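Local coordinates for copper homeostasis protein CutC (Streptococcus agalactiae, PDB 2BDQ) that probably binds copper ions and takes part in copper homeostasis in the cytoplasm, at residues A[161-172]-A[191-201]. Residues are numbered along the deposited sequence; the frame is centred on the assembly and turned at random.
Sequences IIENIKHIKALV and NYQYICQETGV
Thr199 overlaps the flank of helix 165-172 with its methyl branch: CG2 lies 3.7 Å from the carbonyl O of Ile165 and also meets the CG2 methyls of Ile165 and Ile168. Its hydroxyl is turned back into its own segment. OG1 bonds to the carbonyl O of Ile195 at 2.7 Å, tilted 29° from that carbonyl's plane. The same oxygen accepts the backbone N-H of Val201, two residues on, which makes an ST turn; two bonds thus fix the rotation of this buried side chain. The CA atoms of Lys169 and Thr199 are 4.4 Å apart, evidence of close backbone approach, and the aliphatic part of Lys169 runs over the carbonyl oxygens of Glu198 and Thr199. One water bridges the outer side, accepting from Lys166 NZ and Lys169 NZ and donating to Glu198 O. The eight-stranded parallel barrel with its helices outside identifies a TIM barrel, as expected for the CutC family, and here two successive outer helices pack at -54°, their axes 9.4 Å apart. Strand 180-183 lies beneath them: Val172 and Val201 both touch Ile181 and join each other through their CG2 methyls at 3.7 Å, while Ile168 CG2 meets the same Val201 methyl. At the other end, Ile162 reaches across with CD1, which sits at the edge of the Tyr194 ring near its plane and presses on Ile195 CD1 at a tight 3.5 Å. The CG1 branch of Ile162 stands opposite the backbone N (chi1 -170°), an orientation that brings its end nearer Ile195. Glu198 CG lies over one face of the Tyr194 ring, offset toward its rim, and Ile161 CD1 packs 3.9 Å from Ile195 CG2.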
loop_
_atom_site.group_PDB
_atom_site.type_symbol
_atom_site.label_atom_id
_atom_site.label_comp_id
_atom_site.label_asym_id
_atom_site.label_seq_id
_atom_site.Cartn_x
_atom_site.Cartn_y
_atom_site.Cartn_z
ATOM N N ILE A 161 -1.996 5.811 -25.983
ATOM C CA ILE A 161 -0.931 6.804 -25.958
ATOM C C ILE A 161 -0.436 7.099 -27.382
ATOM O O ILE A 161 -0.029 8.216 -27.690
ATOM C CB ILE A 161 0.232 6.305 -25.043
ATOM C CG1 ILE A 161 1.148 7.469 -24.641
ATOM C CG2 ILE A 161 1.006 5.198 -25.733
ATOM C CD1 ILE A 161 2.143 7.879 -25.694
ATOM N N ILE A 162 -0.507 6.098 -28.257
ATOM C CA ILE A 162 -0.060 6.256 -29.639
ATOM C C ILE A 162 -0.794 7.402 -30.349
ATOM O O ILE A 162 -0.268 8.002 -31.288
ATOM C CB ILE A 162 -0.265 4.953 -30.445
ATOM C CG1 ILE A 162 0.433 5.068 -31.794
ATOM C CG2 ILE A 162 -1.742 4.685 -30.655
ATOM C CD1 ILE A 162 1.938 5.136 -31.696
ATOM N N GLU A 163 -1.996 7.718 -29.876
ATOM C CA GLU A 163 -2.785 8.784 -30.473
ATOM C C GLU A 163 -2.527 10.147 -29.840
ATOM O O GLU A 163 -3.172 11.129 -30.200
ATOM C CB GLU A 163 -4.272 8.454 -30.372
ATOM C CG GLU A 163 -4.585 6.990 -30.614
ATOM C CD GLU A 163 -5.740 6.774 -31.568
ATOM O OE1 GLU A 163 -5.508 6.809 -32.800
ATOM O OE2 GLU A 163 -6.878 6.579 -31.084
ATOM N N ASN A 164 -1.587 10.216 -28.903
ATOM C CA ASN A 164 -1.288 11.493 -28.252
ATOM C C ASN A 164 0.040 12.085 -28.693
ATOM O O ASN A 164 0.526 13.047 -28.103
ATOM C CB ASN A 164 -1.279 11.328 -26.734
ATOM C CG ASN A 164 -2.597 10.827 -26.199
ATOM O OD1 ASN A 164 -3.656 11.156 -26.733
ATOM N ND2 ASN A 164 -2.547 10.046 -25.123
ATOM N N ILE A 165 0.618 11.502 -29.733
ATOM C CA ILE A 165 1.904 11.942 -30.249
ATOM C C ILE A 165 1.993 13.453 -30.458
ATOM O O ILE A 165 2.915 14.098 -29.957
ATOM C CB ILE A 165 2.227 11.217 -31.574
ATOM C CG1 ILE A 165 2.425 9.726 -31.298
ATOM C CG2 ILE A 165 3.466 11.824 -32.226
ATOM C CD1 ILE A 165 2.669 8.895 -32.539
ATOM N N LYS A 166 1.044 14.019 -31.194
ATOM C CA LYS A 166 1.069 15.454 -31.450
ATOM C C LYS A 166 1.112 16.289 -30.176
ATOM O O LYS A 166 1.955 17.169 -30.038
ATOM C CB LYS A 166 -0.134 15.863 -32.313
ATOM C CG LYS A 166 0.115 15.734 -33.821
ATOM C CD LYS A 166 0.525 14.315 -34.221
ATOM C CE LYS A 166 1.521 14.331 -35.379
ATOM N NZ LYS A 166 2.829 14.955 -34.980
ATOM N N HIS A 167 0.217 16.002 -29.240
ATOM C CA HIS A 167 0.166 16.756 -27.993
ATOM C C HIS A 167 1.427 16.588 -27.151
ATOM O O HIS A 167 1.972 17.564 -26.638
ATOM C CB HIS A 167 -1.059 16.338 -27.170
ATOM C CG HIS A 167 -1.285 17.186 -25.961
ATOM N ND1 HIS A 167 -1.438 16.655 -24.697
ATOM C CD2 HIS A 167 -1.366 18.529 -25.815
ATOM C CE1 HIS A 167 -1.602 17.635 -23.828
ATOM N NE2 HIS A 167 -1.561 18.785 -24.480
ATOM N N ILE A 168 1.885 15.351 -27.004
ATOM C CA ILE A 168 3.076 15.081 -26.211
ATOM C C ILE A 168 4.289 15.788 -26.806
ATOM O O ILE A 168 5.130 16.306 -26.073
ATOM C CB ILE A 168 3.328 13.561 -26.100
ATOM C CG1 ILE A 168 2.187 12.922 -25.302
ATOM C CG2 ILE A 168 4.658 13.288 -25.408
ATOM C CD1 ILE A 168 2.292 11.411 -25.137
ATOM N N LYS A 169 4.366 15.843 -28.133
ATOM C CA LYS A 169 5.497 16.505 -28.759
ATOM C C LYS A 169 5.455 18.002 -28.512
ATOM O O LYS A 169 6.494 18.645 -28.315
ATOM C CB LYS A 169 5.553 16.230 -30.265
ATOM C CG LYS A 169 6.845 16.775 -30.870
ATOM C CD LYS A 169 7.234 16.109 -32.183
ATOM C CE LYS A 169 6.448 16.668 -33.347
ATOM N NZ LYS A 169 7.045 16.271 -34.649
ATOM N N ALA A 170 4.251 18.560 -28.518
ATOM C CA ALA A 170 4.082 19.991 -28.279
ATOM C C ALA A 170 4.543 20.341 -26.859
ATOM O O ALA A 170 5.118 21.412 -26.632
ATOM C CB ALA A 170 2.619 20.385 -28.467
ATOM N N LEU A 171 4.288 19.437 -25.913
ATOM C CA LEU A 171 4.682 19.652 -24.520
ATOM C C LEU A 171 6.197 19.588 -24.378
ATOM O O LEU A 171 6.794 20.367 -23.635
ATOM C CB LEU A 171 4.018 18.610 -23.610
ATOM C CG LEU A 171 2.500 18.762 -23.472
ATOM C CD1 LEU A 171 1.934 17.673 -22.566
ATOM C CD2 LEU A 171 2.184 20.138 -22.902
ATOM N N VAL A 172 6.811 18.656 -25.098
ATOM C CA VAL A 172 8.258 18.506 -25.068
ATOM C C VAL A 172 8.929 19.750 -25.641
ATOM O O VAL A 172 9.904 20.251 -25.087
ATOM C CB VAL A 172 8.711 17.305 -25.896
ATOM C CG1 VAL A 172 10.229 17.293 -25.986
ATOM C CG2 VAL A 172 8.201 16.027 -25.275
ATOM N N ASN A 191 6.079 -0.390 -27.928
ATOM C CA ASN A 191 5.834 0.925 -28.493
ATOM C C ASN A 191 6.678 2.059 -27.926
ATOM O O ASN A 191 6.719 3.138 -28.505
ATOM C CB ASN A 191 4.341 1.265 -28.375
ATOM C CG ASN A 191 3.869 1.427 -26.928
ATOM O OD1 ASN A 191 2.672 1.576 -26.682
ATOM N ND2 ASN A 191 4.799 1.410 -25.973
ATOM N N TYR A 192 7.370 1.807 -26.822
ATOM C CA TYR A 192 8.162 2.852 -26.184
ATOM C C TYR A 192 9.205 3.500 -27.092
ATOM O O TYR A 192 9.419 4.711 -27.020
ATOM C CB TYR A 192 8.809 2.317 -24.892
ATOM C CG TYR A 192 10.184 1.711 -25.037
ATOM C CD1 TYR A 192 11.335 2.507 -24.974
ATOM C CD2 TYR A 192 10.342 0.339 -25.234
ATOM C CE1 TYR A 192 12.604 1.947 -25.102
ATOM C CE2 TYR A 192 11.606 -0.226 -25.364
ATOM C CZ TYR A 192 12.728 0.577 -25.298
ATOM O OH TYR A 192 13.971 0.002 -25.434
ATOM N N GLN A 193 9.841 2.710 -27.953
ATOM C CA GLN A 193 10.853 3.255 -28.850
ATOM C C GLN A 193 10.232 4.177 -29.893
ATOM O O GLN A 193 10.721 5.289 -30.125
ATOM C CB GLN A 193 11.614 2.129 -29.541
ATOM C CG GLN A 193 12.744 1.572 -28.702
ATOM C CD GLN A 193 13.417 0.378 -29.343
ATOM O OE1 GLN A 193 12.850 -0.717 -29.401
ATOM N NE2 GLN A 193 14.631 0.583 -29.840
ATOM N N TYR A 194 9.148 3.713 -30.512
ATOM C CA TYR A 194 8.445 4.490 -31.526
ATOM C C TYR A 194 7.891 5.781 -30.934
ATOM O O TYR A 194 8.072 6.860 -31.493
ATOM C CB TYR A 194 7.293 3.671 -32.120
ATOM C CG TYR A 194 6.576 4.367 -33.259
ATOM C CD1 TYR A 194 7.152 4.443 -34.525
ATOM C CD2 TYR A 194 5.341 4.985 -33.060
ATOM C CE1 TYR A 194 6.522 5.118 -35.566
ATOM C CE2 TYR A 194 4.701 5.667 -34.091
ATOM C CZ TYR A 194 5.297 5.729 -35.339
ATOM O OH TYR A 194 4.676 6.416 -36.351
ATOM N N ILE A 195 7.205 5.666 -29.803
ATOM C CA ILE A 195 6.627 6.836 -29.146
ATOM C C ILE A 195 7.679 7.902 -28.837
ATOM O O ILE A 195 7.443 9.089 -29.059
ATOM C CB ILE A 195 5.880 6.423 -27.848
ATOM C CG1 ILE A 195 4.450 5.992 -28.192
ATOM C CG2 ILE A 195 5.809 7.582 -26.871
ATOM C CD1 ILE A 195 4.361 4.874 -29.195
ATOM N N CYS A 196 8.838 7.475 -28.341
ATOM C CA CYS A 196 9.916 8.400 -28.007
ATOM C C CYS A 196 10.513 9.116 -29.217
ATOM O O CYS A 196 10.742 10.318 -29.172
ATOM C CB CYS A 196 11.029 7.667 -27.254
ATOM S SG CYS A 196 10.598 7.198 -25.565
ATOM N N GLN A 197 10.764 8.390 -30.301
ATOM C CA GLN A 197 11.347 9.030 -31.475
ATOM C C GLN A 197 10.389 10.002 -32.158
ATOM O O GLN A 197 10.822 10.983 -32.748
ATOM C CB GLN A 197 11.814 7.988 -32.495
ATOM C CG GLN A 197 10.695 7.383 -33.308
ATOM C CD GLN A 197 11.196 6.667 -34.541
ATOM O OE1 GLN A 197 10.409 6.156 -35.337
ATOM N NE2 GLN A 197 12.513 6.623 -34.706
ATOM N N GLU A 198 9.088 9.738 -32.075
ATOM C CA GLU A 198 8.108 10.612 -32.716
ATOM C C GLU A 198 7.722 11.817 -31.864
ATOM O O GLU A 198 7.083 12.750 -32.356
ATOM C CB GLU A 198 6.841 9.823 -33.072
ATOM C CG GLU A 198 7.068 8.691 -34.055
ATOM C CD GLU A 198 7.571 9.172 -35.412
ATOM O OE1 GLU A 198 8.544 8.582 -35.924
ATOM O OE2 GLU A 198 6.994 10.129 -35.965
ATOM N N THR A 199 8.106 11.807 -30.593
ATOM C CA THR A 199 7.761 12.911 -29.705
ATOM C C THR A 199 8.972 13.665 -29.177
ATOM O O THR A 199 8.856 14.817 -28.758
ATOM C CB THR A 199 6.957 12.410 -28.484
ATOM O OG1 THR A 199 7.735 11.439 -27.775
ATOM C CG2 THR A 199 5.636 11.783 -28.926
ATOM N N GLY A 200 10.128 13.013 -29.198
ATOM C CA GLY A 200 11.327 13.640 -28.688
ATOM C C GLY A 200 11.541 13.290 -27.224
ATOM O O GLY A 200 12.457 13.808 -26.587
ATOM N N VAL A 201 10.687 12.421 -26.683
ATOM C CA VAL A 201 10.797 11.989 -25.289
ATOM C C VAL A 201 11.951 10.992 -25.168
ATOM O O VAL A 201 12.135 10.157 -26.046
ATOM C CB VAL A 201 9.482 11.308 -24.815
ATOM C CG1 VAL A 201 9.667 10.711 -23.420
ATOM C CG2 VAL A 201 8.345 12.329 -24.809
HETATM O O HOH W 1 5.548 13.837 -34.531
#